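Local coordinates for probable outer membrane protein (Pseudomonas aeruginosa, PDB 3DWO) that probably carries long-chain fatty acids or similar hydrophobic compounds across the outer membrane, as a beta-barrel channel of the FadL family, at residues D108-M122 and K140-V154. Residues are numbered along the deposited sequence; the frame is centred on the assembly and turned at random.
With C8E ((hydroxyethyloxy)tri(ethyloxy)octane), chain E; C8E ((hydroxyethyloxy)tri(ethyloxy)octane), chain H; C8E ((hydroxyethyloxy)tri(ethyloxy)octane), chain L; C8E ((hydroxyethyloxy)tri(ethyloxy)octane), chain D.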
ATOM      1  N   ASP A 108     -27.015 -22.968 -12.468  1.00 52.73           N
ATOM      2  CA  ASP A 108     -27.939 -21.908 -12.096  1.00 53.69           C
ATOM      3  C   ASP A 108     -27.779 -21.677 -10.600  1.00 52.57           C
ATOM      4  O   ASP A 108     -28.582 -20.991  -9.971  1.00 53.88           O
ATOM      5  CB  ASP A 108     -29.382 -22.302 -12.409  1.00 55.88           C
ATOM      6  CG  ASP A 108     -30.343 -21.127 -12.288  1.00 58.64           C
ATOM      7  OD1 ASP A 108     -30.242 -20.187 -13.110  1.00 60.03           O
ATOM      8  OD2 ASP A 108     -31.193 -21.138 -11.370  1.00 59.54           O
ATOM      9  N   ARG A 109     -26.723 -22.253 -10.039  1.00 51.17           N
ATOM     10  CA  ARG A 109     -26.455 -22.121  -8.615  1.00 50.15           C
ATOM     11  C   ARG A 109     -24.989 -21.786  -8.353  1.00 47.33           C
ATOM     12  O   ARG A 109     -24.646 -21.260  -7.297  1.00 47.23           O
ATOM     13  CB  ARG A 109     -26.812 -23.430  -7.909  1.00 51.87           C
ATOM     14  CG  ARG A 109     -28.219 -23.918  -8.205  1.00 54.65           C
ATOM     15  CD  ARG A 109     -29.240 -23.306  -7.265  1.00 56.24           C
ATOM     16  NE  ARG A 109     -29.144 -23.892  -5.932  1.00 58.49           N
ATOM     17  CZ  ARG A 109     -29.978 -23.628  -4.931  1.00 59.68           C
ATOM     18  NH1 ARG A 109     -30.984 -22.779  -5.103  1.00 60.05           N
ATOM     19  NH2 ARG A 109     -29.807 -24.218  -3.755  1.00 60.20           N
ATOM     20  N   PHE A 110     -24.133 -22.082  -9.326  1.00 44.92           N
ATOM     21  CA  PHE A 110     -22.700 -21.855  -9.185  1.00 42.09           C
ATOM     22  C   PHE A 110     -22.055 -20.995 -10.266  1.00 41.27           C
ATOM     23  O   PHE A 110     -22.419 -21.064 -11.443  1.00 38.83           O
ATOM     24  CB  PHE A 110     -21.975 -23.199  -9.148  1.00 40.35           C
ATOM     25  CG  PHE A 110     -22.151 -23.956  -7.865  1.00 39.18           C
ATOM     26  CD1 PHE A 110     -21.418 -23.612  -6.736  1.00 38.66           C
ATOM     27  CD2 PHE A 110     -23.024 -25.036  -7.794  1.00 39.23           C
ATOM     28  CE1 PHE A 110     -21.546 -24.339  -5.553  1.00 39.62           C
ATOM     29  CE2 PHE A 110     -23.161 -25.770  -6.615  1.00 39.36           C
ATOM     30  CZ  PHE A 110     -22.420 -25.421  -5.494  1.00 39.43           C
ATOM     31  N   ALA A 111     -21.076 -20.199  -9.841  1.00 40.32           N
ATOM     32  CA  ALA A 111     -20.318 -19.327 -10.731  1.00 38.85           C
ATOM     33  C   ALA A 111     -18.857 -19.415 -10.316  1.00 38.64           C
ATOM     34  O   ALA A 111     -18.550 -19.638  -9.146  1.00 39.07           O
ATOM     35  CB  ALA A 111     -20.810 -17.894 -10.620  1.00 38.22           C
ATOM     36  N   PHE A 112     -17.958 -19.232 -11.276  1.00 38.59           N
ATOM     37  CA  PHE A 112     -16.526 -19.307 -11.019  1.00 37.32           C
ATOM     38  C   PHE A 112     -15.867 -17.961 -11.296  1.00 36.48           C
ATOM     39  O   PHE A 112     -16.189 -17.300 -12.281  1.00 36.06           O
ATOM     40  CB  PHE A 112     -15.910 -20.378 -11.916  1.00 39.64           C
ATOM     41  CG  PHE A 112     -14.441 -20.569 -11.713  1.00 42.74           C
ATOM     42  CD1 PHE A 112     -13.945 -21.013 -10.486  1.00 45.19           C
ATOM     43  CD2 PHE A 112     -13.549 -20.340 -12.757  1.00 43.34           C
ATOM     44  CE1 PHE A 112     -12.578 -21.233 -10.301  1.00 45.41           C
ATOM     45  CE2 PHE A 112     -12.182 -20.557 -12.586  1.00 45.13           C
ATOM     46  CZ  PHE A 112     -11.696 -21.006 -11.354  1.00 45.46           C
ATOM     47  N   GLY A 113     -14.937 -17.564 -10.431  1.00 34.36           N
ATOM     48  CA  GLY A 113     -14.261 -16.292 -10.607  1.00 33.72           C
ATOM     49  C   GLY A 113     -12.744 -16.381 -10.595  1.00 33.11           C
ATOM     50  O   GLY A 113     -12.152 -17.097  -9.784  1.00 33.28           O
ATOM     51  N   LEU A 114     -12.120 -15.634 -11.499  1.00 32.29           N
ATOM     52  CA  LEU A 114     -10.668 -15.595 -11.635  1.00 32.13           C
ATOM     53  C   LEU A 114     -10.241 -14.137 -11.710  1.00 31.76           C
ATOM     54  O   LEU A 114     -10.936 -13.320 -12.314  1.00 29.70           O
ATOM     55  CB  LEU A 114     -10.250 -16.298 -12.927  1.00 32.63           C
ATOM     56  CG  LEU A 114      -9.381 -17.551 -12.870  1.00 34.81           C
ATOM     57  CD1 LEU A 114      -9.863 -18.472 -11.775  1.00 33.66           C
ATOM     58  CD2 LEU A 114      -9.420 -18.244 -14.225  1.00 33.60           C
ATOM     59  N   SER A 115      -9.103 -13.802 -11.111  1.00 30.73           N
ATOM     60  CA  SER A 115      -8.652 -12.420 -11.174  1.00 31.13           C
ATOM     61  C   SER A 115      -7.185 -12.211 -10.838  1.00 29.30           C
ATOM     62  O   SER A 115      -6.559 -13.020 -10.152  1.00 29.43           O
ATOM     63  CB  SER A 115      -9.497 -11.543 -10.244  1.00 31.65           C
ATOM     64  OG  SER A 115      -9.091 -11.681  -8.893  1.00 33.92           O
ATOM     65  N   GLN A 116      -6.648 -11.114 -11.359  1.00 28.18           N
ATOM     66  CA  GLN A 116      -5.278 -10.711 -11.104  1.00 28.07           C
ATOM     67  C   GLN A 116      -5.464  -9.363 -10.433  1.00 28.05           C
ATOM     68  O   GLN A 116      -6.065  -8.456 -11.012  1.00 27.47           O
ATOM     69  CB  GLN A 116      -4.497 -10.570 -12.407  1.00 28.95           C
ATOM     70  CG  GLN A 116      -3.164  -9.871 -12.249  1.00 30.39           C
ATOM     71  CD  GLN A 116      -3.289  -8.370 -12.385  1.00 32.36           C
ATOM     72  OE1 GLN A 116      -3.711  -7.870 -13.426  1.00 31.71           O
ATOM     73  NE2 GLN A 116      -2.927  -7.642 -11.335  1.00 34.10           N
ATOM     74  N   VAL A 117      -4.956  -9.245  -9.211  1.00 26.97           N
ATOM     75  CA  VAL A 117      -5.106  -8.032  -8.417  1.00 27.76           C
ATOM     76  C   VAL A 117      -3.796  -7.504  -7.816  1.00 26.57           C
ATOM     77  O   VAL A 117      -2.781  -8.203  -7.792  1.00 27.15           O
ATOM     78  CB  VAL A 117      -6.137  -8.301  -7.283  1.00 29.59           C
ATOM     79  CG1 VAL A 117      -6.027  -7.261  -6.198  1.00 34.26           C
ATOM     80  CG2 VAL A 117      -7.547  -8.295  -7.862  1.00 28.86           C
ATOM     81  N   VAL A 118      -3.833  -6.256  -7.349  1.00 24.27           N
ATOM     82  CA  VAL A 118      -2.685  -5.602  -6.724  1.00 22.17           C
ATOM     83  C   VAL A 118      -3.170  -5.027  -5.387  1.00 22.59           C
ATOM     84  O   VAL A 118      -3.507  -3.847  -5.292  1.00 20.47           O
ATOM     85  CB  VAL A 118      -2.149  -4.452  -7.611  1.00 22.81           C
ATOM     86  CG1 VAL A 118      -0.855  -3.898  -7.023  1.00 22.87           C
ATOM     87  CG2 VAL A 118      -1.907  -4.957  -9.036  1.00 23.31           C
ATOM     88  N   PRO A 119      -3.208  -5.861  -4.334  1.00 22.82           N
ATOM     89  CA  PRO A 119      -3.660  -5.458  -2.998  1.00 23.86           C
ATOM     90  C   PRO A 119      -2.796  -4.422  -2.285  1.00 26.23           C
ATOM     91  O   PRO A 119      -3.308  -3.579  -1.542  1.00 25.94           O
ATOM     92  CB  PRO A 119      -3.676  -6.779  -2.218  1.00 23.00           C
ATOM     93  CG  PRO A 119      -3.759  -7.835  -3.280  1.00 21.85           C
ATOM     94  CD  PRO A 119      -2.860  -7.292  -4.348  1.00 23.57           C
ATOM     95  N   MET A 120      -1.487  -4.500  -2.504  1.00 25.95           N
ATOM     96  CA  MET A 120      -0.556  -3.608  -1.833  1.00 26.31           C
ATOM     97  C   MET A 120       0.426  -2.935  -2.773  1.00 26.36           C
ATOM     98  O   MET A 120       0.901  -3.535  -3.743  1.00 24.19           O
ATOM     99  CB  MET A 120       0.204  -4.400  -0.767  1.00 26.84           C
ATOM    100  CG  MET A 120       0.153  -3.783   0.616  1.00 31.84           C
ATOM    101  SD  MET A 120       0.056  -5.020   1.927  1.00 29.55           S
ATOM    102  CE  MET A 120       1.649  -5.886   1.673  1.00 28.04           C
ATOM    103  N   GLY A 121       0.735  -1.681  -2.470  1.00 26.66           N
ATOM    104  CA  GLY A 121       1.665  -0.940  -3.294  1.00 28.05           C
ATOM    105  C   GLY A 121       1.948   0.462  -2.793  1.00 29.49           C
ATOM    106  O   GLY A 121       1.026   1.222  -2.495  1.00 29.72           O
ATOM    107  N   MET A 122       3.228   0.799  -2.684  1.00 27.16           N
ATOM    108  CA  MET A 122       3.638   2.133  -2.261  1.00 27.27           C
ATOM    109  C   MET A 122       5.093   2.319  -2.628  1.00 25.24           C
ATOM    110  O   MET A 122       5.837   1.350  -2.796  1.00 25.50           O
ATOM    111  CB  MET A 122       3.441   2.343  -0.758  1.00 27.85           C
ATOM    112  CG  MET A 122       3.817   3.749  -0.263  1.00 31.06           C
ATOM    113  SD  MET A 122       3.249   5.172  -1.274  1.00 31.12           S
ATOM    114  CE  MET A 122       1.480   4.856  -1.360  1.00 33.81           C
ATOM    115  N   LYS A 140       9.961   0.606  -1.286  1.00 21.88           N
ATOM    116  CA  LYS A 140       9.198   0.048  -2.386  1.00 23.37           C
ATOM    117  C   LYS A 140       8.483  -1.223  -1.938  1.00 25.58           C
ATOM    118  O   LYS A 140       9.108  -2.158  -1.428  1.00 27.66           O
ATOM    119  CB  LYS A 140      10.136  -0.239  -3.562  1.00 27.06           C
ATOM    120  CG  LYS A 140       9.561  -1.152  -4.630  1.00 32.75           C
ATOM    121  CD  LYS A 140       8.222  -0.661  -5.152  1.00 38.50           C
ATOM    122  CE  LYS A 140       7.668  -1.620  -6.194  1.00 41.17           C
ATOM    123  NZ  LYS A 140       8.581  -1.762  -7.369  1.00 46.12           N
ATOM    124  N   ILE A 141       7.166  -1.245  -2.119  1.00 25.59           N
ATOM    125  CA  ILE A 141       6.348  -2.388  -1.734  1.00 25.19           C
ATOM    126  C   ILE A 141       5.291  -2.642  -2.800  1.00 25.17           C
ATOM    127  O   ILE A 141       4.610  -1.720  -3.234  1.00 23.65           O
ATOM    128  CB  ILE A 141       5.557  -2.139  -0.416  1.00 27.11           C
ATOM    129  CG1 ILE A 141       6.452  -1.509   0.645  1.00 31.29           C
ATOM    130  CG2 ILE A 141       4.973  -3.442   0.094  1.00 27.24           C
ATOM    131  CD1 ILE A 141       6.689  -0.029   0.436  1.00 35.58           C
ATOM    132  N   GLU A 142       5.162  -3.888  -3.230  1.00 25.19           N
ATOM    133  CA  GLU A 142       4.129  -4.229  -4.189  1.00 25.13           C
ATOM    134  C   GLU A 142       3.699  -5.663  -3.972  1.00 25.37           C
ATOM    135  O   GLU A 142       4.532  -6.552  -3.783  1.00 24.54           O
ATOM    136  CB  GLU A 142       4.579  -4.040  -5.642  1.00 23.29           C
ATOM    137  CG  GLU A 142       3.489  -4.516  -6.622  1.00 25.30           C
ATOM    138  CD  GLU A 142       3.560  -3.869  -8.005  1.00 26.98           C
ATOM    139  OE1 GLU A 142       4.647  -3.397  -8.392  1.00 26.79           O
ATOM    140  OE2 GLU A 142       2.525  -3.845  -8.711  1.00 23.88           O
ATOM    141  N   THR A 143       2.385  -5.867  -3.977  1.00 23.24           N
ATOM    142  CA  THR A 143       1.795  -7.183  -3.797  1.00 22.83           C
ATOM    143  C   THR A 143       0.863  -7.444  -4.969  1.00 23.98           C
ATOM    144  O   THR A 143      -0.026  -6.646  -5.253  1.00 21.08           O
ATOM    145  CB  THR A 143       0.963  -7.261  -2.488  1.00 24.29           C
ATOM    146  OG1 THR A 143       1.835  -7.148  -1.355  1.00 23.87           O
ATOM    147  CG2 THR A 143       0.192  -8.574  -2.416  1.00 23.99           C
ATOM    148  N   ILE A 144       1.085  -8.553  -5.665  1.00 24.98           N
ATOM    149  CA  ILE A 144       0.237  -8.913  -6.782  1.00 24.56           C
ATOM    150  C   ILE A 144      -0.333 -10.283  -6.473  1.00 24.99           C
ATOM    151  O   ILE A 144       0.391 -11.170  -6.028  1.00 23.88           O
ATOM    152  CB  ILE A 144       1.030  -8.971  -8.098  1.00 26.04           C
ATOM    153  CG1 ILE A 144       1.611  -7.593  -8.411  1.00 26.79           C
ATOM    154  CG2 ILE A 144       0.119  -9.409  -9.236  1.00 26.78           C
ATOM    155  CD1 ILE A 144       2.406  -7.548  -9.700  1.00 29.57           C
ATOM    156  N   GLY A 145      -1.629 -10.458  -6.697  1.00 25.56           N
ATOM    157  CA  GLY A 145      -2.236 -11.741  -6.416  1.00 26.61           C
ATOM    158  C   GLY A 145      -3.082 -12.320  -7.533  1.00 27.33           C
ATOM    159  O   GLY A 145      -3.677 -11.587  -8.331  1.00 25.73           O
ATOM    160  N   LEU A 146      -3.109 -13.648  -7.594  1.00 26.32           N
ATOM    161  CA  LEU A 146      -3.909 -14.378  -8.570  1.00 29.01           C
ATOM    162  C   LEU A 146      -5.005 -15.021  -7.725  1.00 30.34           C
ATOM    163  O   LEU A 146      -4.726 -15.623  -6.688  1.00 31.01           O
ATOM    164  CB  LEU A 146      -3.054 -15.431  -9.284  1.00 29.85           C
ATOM    165  CG  LEU A 146      -1.887 -14.807 -10.059  1.00 32.80           C
ATOM    166  CD1 LEU A 146      -1.089 -15.881 -10.795  1.00 33.16           C
ATOM    167  CD2 LEU A 146      -2.433 -13.778 -11.049  1.00 32.78           C
ATOM    168  N   THR A 147      -6.250 -14.891  -8.169  1.00 31.34           N
ATOM    169  CA  THR A 147      -7.382 -15.388  -7.399  1.00 32.81           C
ATOM    170  C   THR A 147      -8.317 -16.377  -8.083  1.00 32.15           C
ATOM    171  O   THR A 147      -8.450 -16.395  -9.301  1.00 32.94           O
ATOM    172  CB  THR A 147      -8.228 -14.184  -6.909  1.00 33.82           C
ATOM    173  OG1 THR A 147      -7.449 -13.392  -6.006  1.00 37.26           O
ATOM    174  CG2 THR A 147      -9.474 -14.644  -6.207  1.00 37.89           C
ATOM    175  N   GLY A 148      -8.968 -17.194  -7.261  1.00 31.99           N
ATOM    176  CA  GLY A 148      -9.933 -18.165  -7.738  1.00 31.22           C
ATOM    177  C   GLY A 148     -11.079 -18.137  -6.739  1.00 32.52           C
ATOM    178  O   GLY A 148     -10.846 -18.240  -5.531  1.00 32.58           O
ATOM    179  N   SER A 149     -12.312 -17.979  -7.211  1.00 30.84           N
ATOM    180  CA  SER A 149     -13.438 -17.933  -6.287  1.00 31.11           C
ATOM    181  C   SER A 149     -14.661 -18.672  -6.796  1.00 31.97           C
ATOM    182  O   SER A 149     -14.775 -18.990  -7.983  1.00 31.21           O
ATOM    183  CB  SER A 149     -13.818 -16.485  -5.971  1.00 30.35           C
ATOM    184  OG  SER A 149     -14.258 -15.813  -7.138  1.00 32.51           O
ATOM    185  N   LEU A 150     -15.587 -18.922  -5.880  1.00 32.57           N
ATOM    186  CA  LEU A 150     -16.802 -19.644  -6.201  1.00 33.43           C
ATOM    187  C   LEU A 150     -17.987 -18.996  -5.496  1.00 33.16           C
ATOM    188  O   LEU A 150     -17.864 -18.553  -4.355  1.00 32.37           O
ATOM    189  CB  LEU A 150     -16.652 -21.090  -5.730  1.00 33.85           C
ATOM    190  CG  LEU A 150     -17.346 -22.198  -6.512  1.00 36.97           C
ATOM    191  CD1 LEU A 150     -16.819 -22.220  -7.949  1.00 35.63           C
ATOM    192  CD2 LEU A 150     -17.084 -23.535  -5.821  1.00 36.52           C
ATOM    193  N   SER A 151     -19.131 -18.938  -6.172  1.00 33.34           N
ATOM    194  CA  SER A 151     -20.326 -18.368  -5.560  1.00 35.60           C
ATOM    195  C   SER A 151     -21.446 -19.401  -5.575  1.00 37.22           C
ATOM    196  O   SER A 151     -21.540 -20.218  -6.491  1.00 37.17           O
ATOM    197  CB  SER A 151     -20.783 -17.114  -6.305  1.00 34.48           C
ATOM    198  OG  SER A 151     -21.281 -17.440  -7.585  1.00 33.68           O
ATOM    199  N   PHE A 152     -22.284 -19.366  -4.547  1.00 38.96           N
ATOM    200  CA  PHE A 152     -23.404 -20.291  -4.445  1.00 41.09           C
ATOM    201  C   PHE A 152     -24.691 -19.537  -4.137  1.00 41.09           C
ATOM    202  O   PHE A 152     -24.795 -18.860  -3.116  1.00 40.38           O
ATOM    203  CB  PHE A 152     -23.139 -21.331  -3.353  1.00 41.08           C
ATOM    204  CG  PHE A 152     -24.285 -22.277  -3.128  1.00 43.64           C
ATOM    205  CD1 PHE A 152     -25.101 -22.150  -2.009  1.00 44.02           C
ATOM    206  CD2 PHE A 152     -24.554 -23.292  -4.042  1.00 44.26           C
ATOM    207  CE1 PHE A 152     -26.172 -23.024  -1.802  1.00 45.16           C
ATOM    208  CE2 PHE A 152     -25.621 -24.171  -3.846  1.00 45.18           C
ATOM    209  CZ  PHE A 152     -26.431 -24.037  -2.726  1.00 44.42           C
ATOM    210  N   LYS A 153     -25.666 -19.651  -5.031  1.00 42.07           N
ATOM    211  CA  LYS A 153     -26.942 -18.982  -4.839  1.00 44.00           C
ATOM    212  C   LYS A 153     -27.857 -19.808  -3.936  1.00 45.79           C
ATOM    213  O   LYS A 153     -28.209 -20.941  -4.261  1.00 47.09           O
ATOM    214  CB  LYS A 153     -27.615 -18.732  -6.192  1.00 43.59           C
ATOM    215  CG  LYS A 153     -28.905 -17.940  -6.085  1.00 44.24           C
ATOM    216  CD  LYS A 153     -29.183 -17.115  -7.334  1.00 43.74           C
ATOM    217  CE  LYS A 153     -29.420 -17.983  -8.553  1.00 43.78           C
ATOM    218  NZ  LYS A 153     -29.717 -17.153  -9.754  1.00 44.30           N
ATOM    219  N   VAL A 154     -28.223 -19.237  -2.790  1.00 47.26           N
ATOM    220  CA  VAL A 154     -29.095 -19.907  -1.831  1.00 48.70           C
ATOM    221  C   VAL A 154     -30.552 -19.656  -2.202  1.00 50.42           C
ATOM    222  O   VAL A 154     -31.365 -20.578  -2.232  1.00 50.61           O
ATOM    223  CB  VAL A 154     -28.853 -19.382  -0.402  1.00 48.45           C
ATOM    224  CG1 VAL A 154     -29.755 -20.115   0.582  1.00 48.73           C
ATOM    225  CG2 VAL A 154     -27.393 -19.555  -0.026  1.00 46.37           C
TER
HETATM  226  C1  C8E E 455       5.007  -0.206  -7.752  1.00 56.73           C
HETATM  227  C2  C8E E 455       4.520   0.763  -6.779  1.00 55.98           C
HETATM  228  C3  C8E E 455       3.215   0.442  -6.209  1.00 56.21           C
HETATM  229  C4  C8E E 455       2.218   1.201  -6.944  1.00 56.05           C
HETATM  230  C5  C8E E 455       1.270   1.797  -5.980  1.00 57.13           C
HETATM  231  C6  C8E E 455       0.045   2.159  -6.657  1.00 57.82           C
HETATM  232  C7  C8E E 455      -0.599   2.931  -5.614  1.00 57.67           C
HETATM  233  C8  C8E E 455      -1.174   4.134  -6.229  1.00 59.25           C
HETATM  234  O9  C8E E 455      -2.216   4.938  -5.721  1.00 60.92           O
HETATM  235  C10 C8E E 455      -3.492   4.376  -5.494  1.00 60.89           C
HETATM  236  C11 C8E E 455      -4.310   5.508  -4.956  1.00 62.22           C
HETATM  237  O12 C8E E 455      -3.702   6.068  -3.775  1.00 62.26           O
HETATM  238  C13 C8E E 455      -4.212   7.371  -3.372  1.00 62.83           C
HETATM  239  C14 C8E E 455      -3.405   8.489  -2.640  1.00 62.71           C
HETATM  240  O15 C8E E 455      -2.110   9.086  -2.932  1.00 63.27           O
HETATM  241  C16 C8E E 455      -1.048   8.366  -2.272  1.00 63.68           C
HETATM  242  C17 C8E E 455      -0.706   8.880  -0.865  1.00 64.61           C
HETATM  243  O18 C8E E 455       0.497   9.615  -0.567  1.00 64.80           O
HETATM  244  C19 C8E E 455       1.599   8.745  -0.184  1.00 65.14           C
HETATM  245  C20 C8E E 455       2.231   8.725   1.255  1.00 64.97           C
HETATM  246  O21 C8E E 455       1.919   7.631   2.124  1.00 64.70           O
HETATM  247  C2  C8E H 458     -11.937 -21.943   1.207  1.00 63.96           C
HETATM  248  C3  C8E H 458     -12.054 -21.031   0.072  1.00 63.93           C
HETATM  249  C4  C8E H 458     -12.849 -21.706  -0.933  1.00 64.22           C
HETATM  250  C5  C8E H 458     -12.315 -21.370  -2.272  1.00 63.43           C
HETATM  251  C6  C8E H 458     -12.780 -22.341  -3.242  1.00 63.05           C
HETATM  252  C7  C8E H 458     -12.754 -21.522  -4.440  1.00 63.06           C
HETATM  253  C8  C8E H 458     -11.938 -22.202  -5.462  1.00 63.03           C
HETATM  254  O9  C8E H 458     -11.054 -21.587  -6.374  1.00 64.76           O
HETATM  255  C1  C8E L 462      -6.471 -14.011 -14.098  1.00 55.31           C
HETATM  256  C2  C8E L 462      -7.523 -13.717 -15.060  1.00 55.10           C
HETATM  257  C3  C8E L 462      -7.529 -12.341 -15.555  1.00 55.80           C
HETATM  258  C4  C8E L 462      -8.595 -12.243 -16.534  1.00 55.84           C
HETATM  259  C5  C8E L 462      -8.031 -11.720 -17.803  1.00 57.20           C
HETATM  260  C6  C8E L 462      -9.094 -11.406 -18.734  1.00 56.71           C
HETATM  261  C1  C8E D 454       4.308   5.078   8.462  1.00 50.18           C
HETATM  262  C2  C8E D 454       5.407   4.330   7.862  1.00 50.76           C
HETATM  263  C3  C8E D 454       5.228   2.885   7.813  1.00 49.31           C
HETATM  264  C4  C8E D 454       6.368   2.337   7.100  1.00 50.82           C
HETATM  265  C5  C8E D 454       6.012   0.990   6.589  1.00 50.43           C
HETATM  266  C6  C8E D 454       6.908   0.609   5.513  1.00 51.12           C
HETATM  267  C7  C8E D 454       6.756  -0.835   5.559  1.00 52.35           C
HETATM  268  C8  C8E D 454       6.737  -1.368   4.176  1.00 53.78           C
HETATM  269  O9  C8E D 454       7.512  -2.443   3.664  1.00 51.56           O
HETATM  270  C10 C8E D 454       8.922  -2.343   3.692  1.00 51.76           C
HETATM  271  C11 C8E D 454       9.431  -3.620   3.099  1.00 49.18           C
HETATM  272  O12 C8E D 454       9.754  -4.565   4.133  1.00 48.77           O
HETATM  273  C13 C8E D 454      11.170  -4.892   4.279  1.00 46.07           C
HETATM  274  C14 C8E D 454      12.226  -4.081   5.096  1.00 47.72           C
HETATM  275  O15 C8E D 454      13.188  -4.489   6.114  1.00 48.48           O
HETATM  276  C16 C8E D 454      12.640  -4.400   7.446  1.00 47.91           C
HETATM  277  C17 C8E D 454      12.863  -3.045   8.145  1.00 45.87           C
HETATM  278  O18 C8E D 454      13.834  -2.073   7.703  1.00 46.74           O
HETATM  279  C19 C8E D 454      15.138  -2.236   8.322  1.00 44.79           C
HETATM  280  C20 C8E D 454      15.858  -1.091   9.126  1.00 45.53           C
HETATM  281  O21 C8E D 454      16.792  -0.241   8.442  1.00 42.02           O
HETATM  282  O   HOH W   1     -23.666 -18.616  -8.019  1.00 32.55           O
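Phe-110 and Phe-152 meet as a non-hydrogen-bonded pair near the ends of two antiparallel barrel strands: CD2 of Phe-152 lies over one face of the Phe-110 ring, 3.3 Å from its CZ, with the ring planes inclined at 48°. Phe-152 CG stands opposite the backbone N (chi1 177°), whereas in Phe-110 it sits beside the N, which brings the rings together. Arg-109 runs alongside Phe-152, its guanidinium nearly perpendicular to that ring (88°), with Lys-153 O over the centre of one face, 3.3 Å from Arg-109 CZ. Phe-112 receives CD1 of Leu-150 at its edge, 4.0 Å from its own CD1.

Behind these, Ala-111 to Ser-115 and Thr-147 to Ser-151 present small, partly hydroxylated residues; beyond Val-117 this face turns apolar with Met-120, Met-122 and Ile-141. Ser-151 OG lies 3.1 Å from Ala-111 CB, and a water joins this hydroxyl to Arg-109 O. Ser-115 OG and Thr-147 OG1 are buried without a modelled partner, while Ser-149 OG reaches Ala-30 O.

Paired backbone bonds, weak at Ala-111 N to Ser-151 O, keep regular register to Val-117 and Gly-145, where Val-117 N to Gly-145 O and Gly-145 N to Val-117 O are both 2.8 Å. Pro-119, lacking an amide hydrogen, then interrupts the ladder, its CD 3.0 Å from Thr-143 O, and pairing resumes one residue shifted, consistent with a bulge. Outer aromatic and aliphatic groups around Phe-110 to Leu-114, backed by small hydroxyl-bearing residues, befit a membrane-spanning barrel wall, locally distorted at the proline.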